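Local coordinates for protein Xaa-Pro Dipeptidase (Alteromonas macleodii, PDB 2QS8) that probably hydrolyses dipeptides or other short peptides at the C-terminal residue, as a metal-bound TIM-barrel enzyme of the amidohydrolase superfamily, at residues A[113-117]-A[118-122]; A[164-167]-A[168-171]; A[183-186]-A[187-190]. All coordinates share one frame; numbering follows the deposited sequence.

Interaction 1 of 3, residues A[113-117]-A[118-122]; sequences VGDSG and LVAIS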
ATOM      1  N   VAL A 113     -13.368   7.290  24.775  1.00 21.85           N
ATOM      2  CA  VAL A 113     -13.309   7.041  23.356  1.00 21.56           C
ATOM      3  C   VAL A 113     -12.496   8.079  22.596  1.00 22.31           C
ATOM      4  O   VAL A 113     -13.005   8.703  21.665  1.00 21.26           O
ATOM      5  CB  VAL A 113     -14.728   6.951  22.755  1.00 22.61           C
ATOM      6  CG1 VAL A 113     -15.395   5.646  23.204  1.00 23.70           C
ATOM      7  CG2 VAL A 113     -15.555   8.138  23.213  1.00 24.16           C
ATOM      8  N   GLY A 114     -11.235   8.247  23.000  1.00 21.21           N
ATOM      9  CA  GLY A 114     -10.355   9.182  22.319  1.00 21.83           C
ATOM     10  C   GLY A 114      -9.458  10.112  23.126  1.00 21.13           C
ATOM     11  O   GLY A 114      -9.924  10.836  23.993  1.00 22.08           O
ATOM     12  N   ASP A 115      -8.160  10.071  22.832  1.00 21.41           N
ATOM     13  CA  ASP A 115      -7.166  10.956  23.445  1.00 22.21           C
ATOM     14  C   ASP A 115      -5.944  10.876  22.540  1.00 23.09           C
ATOM     15  O   ASP A 115      -5.968  10.121  21.566  1.00 22.87           O
ATOM     16  CB  ASP A 115      -6.827  10.565  24.902  1.00 21.95           C
ATOM     17  CG  ASP A 115      -6.256   9.163  25.039  1.00 25.40           C
ATOM     18  OD1 ASP A 115      -6.929   8.315  25.668  1.00 27.67           O
ATOM     19  OD2 ASP A 115      -5.137   8.909  24.546  1.00 25.56           O
ATOM     20  N   SER A 116      -4.886  11.629  22.837  1.00 20.61           N
ATOM     21  CA  SER A 116      -3.711  11.616  21.965  1.00 20.57           C
ATOM     22  C   SER A 116      -3.135  10.220  21.697  1.00 20.02           C
ATOM     23  O   SER A 116      -2.361  10.040  20.760  1.00 19.92           O
ATOM     24  CB  SER A 116      -2.624  12.563  22.494  1.00 19.86           C
ATOM     25  OG  SER A 116      -2.156  12.181  23.774  1.00 20.81           O
ATOM     26  N   GLY A 117      -3.517   9.236  22.504  1.00 21.30           N
ATOM     27  CA  GLY A 117      -3.043   7.881  22.275  1.00 18.39           C
ATOM     28  C   GLY A 117      -2.858   6.954  23.471  1.00 20.31           C
ATOM     29  O   GLY A 117      -3.363   5.835  23.478  1.00 19.97           O
ATOM     30  N   LEU A 118      -2.139   7.411  24.489  1.00 20.52           N
ATOM     31  CA  LEU A 118      -1.854   6.582  25.644  1.00 20.84           C
ATOM     32  C   LEU A 118      -2.330   7.157  26.980  1.00 21.13           C
ATOM     33  O   LEU A 118      -1.988   6.637  28.043  1.00 22.00           O
ATOM     34  CB  LEU A 118      -0.343   6.322  25.702  1.00 23.58           C
ATOM     35  CG  LEU A 118       0.245   5.109  24.966  1.00 25.12           C
ATOM     36  CD1 LEU A 118      -0.284   3.845  25.624  1.00 26.21           C
ATOM     37  CD2 LEU A 118      -0.123   5.113  23.501  1.00 26.32           C
ATOM     38  N   VAL A 119      -3.124   8.221  26.936  1.00 21.05           N
ATOM     39  CA  VAL A 119      -3.597   8.832  28.172  1.00 19.92           C
ATOM     40  C   VAL A 119      -4.536   7.907  28.965  1.00 19.60           C
ATOM     41  O   VAL A 119      -4.184   7.449  30.051  1.00 19.88           O
ATOM     42  CB  VAL A 119      -4.279  10.191  27.890  1.00 21.15           C
ATOM     43  CG1 VAL A 119      -4.675  10.869  29.204  1.00 18.73           C
ATOM     44  CG2 VAL A 119      -3.324  11.088  27.107  1.00 19.94           C
ATOM     45  N   ALA A 120      -5.716   7.624  28.435  1.00 18.20           N
ATOM     46  CA  ALA A 120      -6.647   6.745  29.138  1.00 18.89           C
ATOM     47  C   ALA A 120      -6.043   5.345  29.390  1.00 21.05           C
ATOM     48  O   ALA A 120      -6.268   4.744  30.442  1.00 20.46           O
ATOM     49  CB  ALA A 120      -7.957   6.619  28.347  1.00 17.83           C
ATOM     50  N   ILE A 121      -5.280   4.825  28.433  1.00 19.37           N
ATOM     51  CA  ILE A 121      -4.683   3.511  28.613  1.00 20.26           C
ATOM     52  C   ILE A 121      -3.752   3.517  29.837  1.00 22.36           C
ATOM     53  O   ILE A 121      -3.814   2.621  30.682  1.00 20.99           O
ATOM     54  CB  ILE A 121      -3.898   3.095  27.364  1.00 19.22           C
ATOM     55  CG1 ILE A 121      -4.881   2.756  26.233  1.00 19.48           C
ATOM     56  CG2 ILE A 121      -2.965   1.940  27.686  1.00 18.47           C
ATOM     57  CD1 ILE A 121      -4.246   2.694  24.866  1.00 20.80           C
ATOM     58  N   SER A 122      -2.898   4.530  29.932  1.00 21.35           N
ATOM     59  CA  SER A 122      -1.984   4.625  31.068  1.00 22.49           C
ATOM     60  C   SER A 122      -2.734   4.875  32.382  1.00 21.21           C
ATOM     61  O   SER A 122      -2.404   4.311  33.421  1.00 20.57           O
ATOM     62  CB  SER A 122      -0.964   5.743  30.842  1.00 24.14           C
ATOM     63  OG  SER A 122      -0.167   5.482  29.701  1.00 25.23           O
TER
HETATM   64  O   HOH W   1      -5.355   5.799  25.793  1.00 15.55           O
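The carboxylate of Asp115 carries this contact, and one of its faces looks onto the start of helix 119-128. Two backbone amides meet it from above that face. Ala120 N reaches OD1 of Asp115 at 3.1 Å, and Val119 N reaches OD2 of Asp115 at 3.2 Å. Val119 CB lies over the same face, 3.6 Å from Asp115 CG. At the edge, Gly117 N donates to OD2 of Asp115 from the anti side, at 2.6 Å and 21° out of the plane. This last bond closes an Asx turn. OD2 thus accepts from two backbone N-H groups, which helps to fix the rotation of the carboxylate.

The turn lies between strand 107-112 and helix 119-128, in a beta-alpha loop of the TIM barrel. Leu118 is the N-cap residue, but the aspartate three residues earlier takes the first amides of the helix. CG of Asp115 sits between its own N and carbonyl carbon (chi1 60°), which folds the carboxylate back under the helix start. The amides there would probably favour its negative charge.

A water extends the network. It donates to OD1 of Asp115 and to O of Gly117, and it accepts from Ile121 N. Ser116 OG touches CG2 of Val119 and is hydrogen-bonded to Gln91. Val119 also packs on Ala95 of helix 88-104. The same loop reaches the metal site, since O of Gly114 is hydrogen-bonded to ND1 of His71, a magnesium ligand.

At the N-cap, O of Leu118 accepts twice from Ser122, one turn on: from its backbone N, and from its OG at 2.7 Å.

Interaction 2 of 3, residues A[164-167]-A[168-171]; sequences YPVP and EQGV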
ATOM      1  N   TYR A 164       3.033  14.112   7.323  1.00 20.38           N
ATOM      2  CA  TYR A 164       1.873  13.297   6.980  1.00 22.51           C
ATOM      3  C   TYR A 164       1.848  12.081   7.913  1.00 22.06           C
ATOM      4  O   TYR A 164       2.818  11.338   8.000  1.00 23.42           O
ATOM      5  CB  TYR A 164       1.948  12.833   5.525  1.00 22.97           C
ATOM      6  CG  TYR A 164       2.058  13.958   4.535  1.00 23.30           C
ATOM      7  CD1 TYR A 164       1.080  14.952   4.466  1.00 24.42           C
ATOM      8  CD2 TYR A 164       3.151  14.044   3.672  1.00 22.48           C
ATOM      9  CE1 TYR A 164       1.185  16.006   3.565  1.00 24.11           C
ATOM     10  CE2 TYR A 164       3.270  15.088   2.766  1.00 23.76           C
ATOM     11  CZ  TYR A 164       2.285  16.069   2.720  1.00 25.26           C
ATOM     12  OH  TYR A 164       2.409  17.113   1.848  1.00 25.99           O
ATOM     13  N   PRO A 165       0.734  11.878   8.630  1.00 22.07           N
ATOM     14  CA  PRO A 165       0.586  10.758   9.563  1.00 21.46           C
ATOM     15  C   PRO A 165       0.588   9.398   8.885  1.00 21.04           C
ATOM     16  O   PRO A 165       0.196   9.271   7.725  1.00 20.66           O
ATOM     17  CB  PRO A 165      -0.756  11.034  10.234  1.00 22.47           C
ATOM     18  CG  PRO A 165      -0.991  12.506   9.994  1.00 23.84           C
ATOM     19  CD  PRO A 165      -0.485  12.702   8.612  1.00 21.50           C
ATOM     20  N   VAL A 166       1.030   8.382   9.613  1.00 21.34           N
ATOM     21  CA  VAL A 166       1.031   7.026   9.077  1.00 21.47           C
ATOM     22  C   VAL A 166      -0.121   6.270   9.742  1.00 20.68           C
ATOM     23  O   VAL A 166      -0.648   6.715  10.761  1.00 19.85           O
ATOM     24  CB  VAL A 166       2.385   6.313   9.323  1.00 21.32           C
ATOM     25  CG1 VAL A 166       3.477   7.032   8.542  1.00 21.23           C
ATOM     26  CG2 VAL A 166       2.709   6.262  10.807  1.00 19.02           C
ATOM     27  N   PRO A 167      -0.529   5.127   9.170  1.00 21.37           N
ATOM     28  CA  PRO A 167      -1.633   4.337   9.728  1.00 20.85           C
ATOM     29  C   PRO A 167      -1.548   4.072  11.232  1.00 19.61           C
ATOM     30  O   PRO A 167      -2.541   4.179  11.938  1.00 20.36           O
ATOM     31  CB  PRO A 167      -1.588   3.048   8.906  1.00 21.58           C
ATOM     32  CG  PRO A 167      -1.056   3.519   7.575  1.00 22.71           C
ATOM     33  CD  PRO A 167       0.059   4.444   8.003  1.00 21.98           C
ATOM     34  N   GLU A 168      -0.357   3.733  11.714  1.00 18.97           N
ATOM     35  CA  GLU A 168      -0.162   3.445  13.125  1.00 17.83           C
ATOM     36  C   GLU A 168      -0.485   4.651  14.007  1.00 19.91           C
ATOM     37  O   GLU A 168      -0.771   4.492  15.180  1.00 22.86           O
ATOM     38  CB  GLU A 168       1.273   2.960  13.385  1.00 18.31           C
ATOM     39  CG  GLU A 168       1.599   1.577  12.817  1.00 17.94           C
ATOM     40  CD  GLU A 168       2.118   1.603  11.386  1.00 23.37           C
ATOM     41  OE1 GLU A 168       1.900   2.609  10.664  1.00 22.40           O
ATOM     42  OE2 GLU A 168       2.743   0.603  10.971  1.00 26.30           O
ATOM     43  N   GLN A 169      -0.446   5.852  13.446  1.00 18.82           N
ATOM     44  CA  GLN A 169      -0.749   7.038  14.227  1.00 20.81           C
ATOM     45  C   GLN A 169      -2.256   7.333  14.236  1.00 20.72           C
ATOM     46  O   GLN A 169      -2.693   8.329  14.804  1.00 20.23           O
ATOM     47  CB  GLN A 169       0.020   8.250  13.681  1.00 20.76           C
ATOM     48  CG  GLN A 169       1.507   8.140  13.864  1.00 22.05           C
ATOM     49  CD  GLN A 169       2.270   9.303  13.250  1.00 25.78           C
ATOM     50  OE1 GLN A 169       2.012   9.705  12.117  1.00 24.11           O
ATOM     51  NE2 GLN A 169       3.232   9.840  14.000  1.00 24.82           N
ATOM     52  N   GLY A 170      -3.047   6.475  13.591  1.00 20.09           N
ATOM     53  CA  GLY A 170      -4.480   6.693  13.568  1.00 18.56           C
ATOM     54  C   GLY A 170      -5.097   7.374  12.347  1.00 17.77           C
ATOM     55  O   GLY A 170      -6.283   7.699  12.369  1.00 16.65           O
ATOM     56  N   VAL A 171      -4.300   7.610  11.304  1.00 17.35           N
ATOM     57  CA  VAL A 171      -4.797   8.218  10.065  1.00 16.31           C
ATOM     58  C   VAL A 171      -4.579   7.197   8.944  1.00 17.58           C
ATOM     59  O   VAL A 171      -3.448   6.811   8.634  1.00 17.38           O
ATOM     60  CB  VAL A 171      -4.075   9.535   9.741  1.00 18.03           C
ATOM     61  CG1 VAL A 171      -4.774  10.241   8.558  1.00 14.51           C
ATOM     62  CG2 VAL A 171      -4.077  10.428  10.980  1.00 18.07           C
TER
HETATM   63  O   HOH W   2      -2.037   7.753   6.398  1.00 29.91           O
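Gln169 folds back over the chain and receives Val166 N on its side-chain OE1, at 3.0 Å. This bond braces a short, tightly packed 3-10 turn, which the backbone bonds close. The first runs from Gln169 N to O of Val166, at 2.8 Å. The next turn follows at once, from Gly170 N to O of Pro167 at 2.9 Å. Gln169 is therefore tied to Val166 by backbone and side chain together. Its CG stands beside the backbone N (chi1 -67°), and the chain runs straight on to the amide. OE1 meets Val166 N with the donor tilted 22° from the amide carbonyl plane, and it also lies close to CA of Pro165.

Beside the turn, CG2 of Val171 packs on CB of Pro165 at 3.5 Å. O of Val171 receives a C-H...O contact from CA of Pro167 at 3.3 Å. A water bridges O of Pro165 and O of Val171 by donating to both.

The other side is looser. The bend of Glu168 at chi2 (89°) brings its OE1 back near CD of Pro167 and CG2 of Val166, 3.7 Å from each. These are plain van der Waals contacts. Gln169 is solvent-exposed, although Tyr164 of the second subunit packs on Val166, Glu168 and Gln169.

The turn leads along the chain into strand 171-172, which pairs in parallel with strand 145-146. Gly170 makes backbone hydrogen bonds with Ala145, Pro165 and Val171 pack on Asp152, and Pro167 rests on Glu177 and Ala180 of helix 175-188.

Interaction 3 of 3, residues A[183-186]-A[187-190]; sequences RQRY and KDGA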
ATOM      1  N   ARG A 183      -4.820  -2.755  14.700  1.00 16.09           N
ATOM      2  CA  ARG A 183      -3.829  -3.553  15.391  1.00 16.59           C
ATOM      3  C   ARG A 183      -2.900  -2.696  16.259  1.00 17.44           C
ATOM      4  O   ARG A 183      -2.467  -3.141  17.326  1.00 18.62           O
ATOM      5  CB  ARG A 183      -3.035  -4.386  14.383  1.00 16.68           C
ATOM      6  CG  ARG A 183      -3.836  -5.590  13.854  1.00 16.59           C
ATOM      7  CD  ARG A 183      -3.162  -6.279  12.674  1.00 15.00           C
ATOM      8  NE  ARG A 183      -3.874  -7.482  12.251  1.00 15.78           N
ATOM      9  CZ  ARG A 183      -3.900  -7.931  10.998  1.00 14.44           C
ATOM     10  NH1 ARG A 183      -3.252  -7.279  10.037  1.00 14.38           N
ATOM     11  NH2 ARG A 183      -4.571  -9.024  10.697  1.00 14.93           N
ATOM     12  N   GLN A 184      -2.612  -1.464  15.820  1.00 16.88           N
ATOM     13  CA  GLN A 184      -1.756  -0.574  16.601  1.00 16.28           C
ATOM     14  C   GLN A 184      -2.431  -0.225  17.927  1.00 17.09           C
ATOM     15  O   GLN A 184      -1.771  -0.101  18.957  1.00 17.03           O
ATOM     16  CB  GLN A 184      -1.463   0.726  15.840  1.00 18.90           C
ATOM     17  CG  GLN A 184      -0.493   1.646  16.556  1.00 16.90           C
ATOM     18  CD  GLN A 184       0.860   0.991  16.768  1.00 21.17           C
ATOM     19  OE1 GLN A 184       1.366   0.291  15.890  1.00 21.98           O
ATOM     20  NE2 GLN A 184       1.460   1.225  17.934  1.00 19.64           N
ATOM     21  N   ARG A 185      -3.750  -0.059  17.894  1.00 15.95           N
ATOM     22  CA  ARG A 185      -4.472   0.258  19.120  1.00 17.62           C
ATOM     23  C   ARG A 185      -4.407  -0.953  20.056  1.00 17.02           C
ATOM     24  O   ARG A 185      -4.300  -0.801  21.267  1.00 16.78           O
ATOM     25  CB  ARG A 185      -5.916   0.655  18.800  1.00 18.80           C
ATOM     26  CG  ARG A 185      -6.200   2.146  19.010  1.00 21.30           C
ATOM     27  CD  ARG A 185      -4.945   3.011  18.832  1.00 22.97           C
ATOM     28  NE  ARG A 185      -4.659   3.269  17.435  1.00 22.34           N
ATOM     29  CZ  ARG A 185      -3.527   3.778  16.969  1.00 21.50           C
ATOM     30  NH1 ARG A 185      -2.532   4.097  17.780  1.00 20.47           N
ATOM     31  NH2 ARG A 185      -3.398   3.964  15.665  1.00 22.46           N
ATOM     32  N   TYR A 186      -4.468  -2.149  19.481  1.00 15.98           N
ATOM     33  CA  TYR A 186      -4.353  -3.368  20.274  1.00 17.18           C
ATOM     34  C   TYR A 186      -2.944  -3.382  20.895  1.00 16.79           C
ATOM     35  O   TYR A 186      -2.757  -3.731  22.062  1.00 16.48           O
ATOM     36  CB  TYR A 186      -4.510  -4.606  19.373  1.00 16.71           C
ATOM     37  CG  TYR A 186      -3.913  -5.868  19.940  1.00 15.93           C
ATOM     38  CD1 TYR A 186      -4.504  -6.528  21.023  1.00 17.32           C
ATOM     39  CD2 TYR A 186      -2.747  -6.405  19.402  1.00 18.09           C
ATOM     40  CE1 TYR A 186      -3.943  -7.695  21.553  1.00 18.03           C
ATOM     41  CE2 TYR A 186      -2.178  -7.565  19.918  1.00 19.01           C
ATOM     42  CZ  TYR A 186      -2.780  -8.208  20.992  1.00 19.56           C
ATOM     43  OH  TYR A 186      -2.223  -9.361  21.486  1.00 21.31           O
ATOM     44  N   LYS A 187      -1.970  -2.983  20.087  1.00 17.02           N
ATOM     45  CA  LYS A 187      -0.580  -2.957  20.510  1.00 16.57           C
ATOM     46  C   LYS A 187      -0.370  -1.945  21.629  1.00 16.11           C
ATOM     47  O   LYS A 187       0.347  -2.232  22.572  1.00 18.52           O
ATOM     48  CB  LYS A 187       0.323  -2.638  19.306  1.00 17.51           C
ATOM     49  CG  LYS A 187       1.830  -2.729  19.546  1.00 15.00           C
ATOM     50  CD  LYS A 187       2.592  -2.560  18.217  1.00 14.99           C
ATOM     51  CE  LYS A 187       4.098  -2.551  18.436  1.00 15.29           C
ATOM     52  NZ  LYS A 187       4.825  -2.685  17.157  1.00 14.37           N
ATOM     53  N   ASP A 188      -1.007  -0.778  21.532  1.00 16.59           N
ATOM     54  CA  ASP A 188      -0.862   0.246  22.560  1.00 18.40           C
ATOM     55  C   ASP A 188      -1.513  -0.169  23.886  1.00 20.79           C
ATOM     56  O   ASP A 188      -1.175   0.374  24.935  1.00 19.98           O
ATOM     57  CB  ASP A 188      -1.474   1.574  22.113  1.00 19.88           C
ATOM     58  CG  ASP A 188      -0.771   2.178  20.906  1.00 23.78           C
ATOM     59  OD1 ASP A 188       0.456   1.987  20.748  1.00 23.70           O
ATOM     60  OD2 ASP A 188      -1.452   2.864  20.125  1.00 22.97           O
ATOM     61  N   GLY A 189      -2.445  -1.119  23.823  1.00 20.17           N
ATOM     62  CA  GLY A 189      -3.128  -1.582  25.019  1.00 19.14           C
ATOM     63  C   GLY A 189      -4.599  -1.193  25.120  1.00 18.21           C
ATOM     64  O   GLY A 189      -5.179  -1.292  26.192  1.00 18.88           O
ATOM     65  N   ALA A 190      -5.211  -0.761  24.019  1.00 17.81           N
ATOM     66  CA  ALA A 190      -6.625  -0.360  24.037  1.00 18.74           C
ATOM     67  C   ALA A 190      -7.616  -1.522  24.221  1.00 20.00           C
ATOM     68  O   ALA A 190      -7.344  -2.651  23.813  1.00 19.85           O
ATOM     69  CB  ALA A 190      -6.961   0.390  22.758  1.00 17.76           C
TER
HETATM   70  O   HOH W   3       3.797  -0.774  15.341  1.00 27.32           O
HETATM   71  O   HOH W   4      -5.156  -4.205  23.811  1.00 25.24           O
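Asp188 meets two side chains of the preceding helical turn, one on each carboxylate oxygen. NE2 of Gln184 donates to OD1 of Asp188 at 3.1 Å, from above the carboxylate plane. NH1 of Arg185 forms a salt bridge with OD2 of Asp188 at 2.9 Å. Here the arginine and aspartate run side by side, with their planes 43° apart. One face of the guanidinium is covered by CB of Gln184, offset toward the rim.

Gln184 has CG opposite its own N (chi1 -176°), and the bend at chi2 brings the amide to Asp188. Arg185 is bent at chi2 and chi3. Its chi1 and chi2 lie away from staggered values, the first at -109°, which suggests some strain.

Further partners hold these groups in place. NH2 of Arg185 is hydrogen-bonded to O of Glu168, and NE2 of Gln184 also donates to OH of Tyr162 of the second subunit. A water bridges OE1 of Gln184 and NZ of Lys187. That lysine extends to a salt bridge with Asp152 and a hydrogen bond with Thr154, both of the second subunit.

The backbone ends helix 175-188 beside them. Ala190 N reaches O of Arg185 at 2.9 Å, and CB of Ala190 lies 3.3 Å from the same oxygen. Gly189 N makes a weak bond to O of Tyr186. With Gly189 at positive phi, this is a Schellman motif, which turns the chain toward strand 192-196 of the TIM barrel.

All three contacts are local and follow in series, without nesting or crossing. Interaction 1 closes the loop between strand 107-112 and helix 119-128. Interaction 2 closes a turn in the loop before strand 171-172, and interaction 3 ends helix 175-188. Interaction 3 is the common neighbour. Ile121 and Leu118 pack on the backbone of Asp188, which brings the start of one helix against the end of the other. Arg185 and Gln184 lie against the backbone of 168-171. Interactions 1 and 2 do not touch, and their nearest atoms are about 6 Å apart. All three have residues within reach of the second subunit, interaction 1 through Leu118 alone.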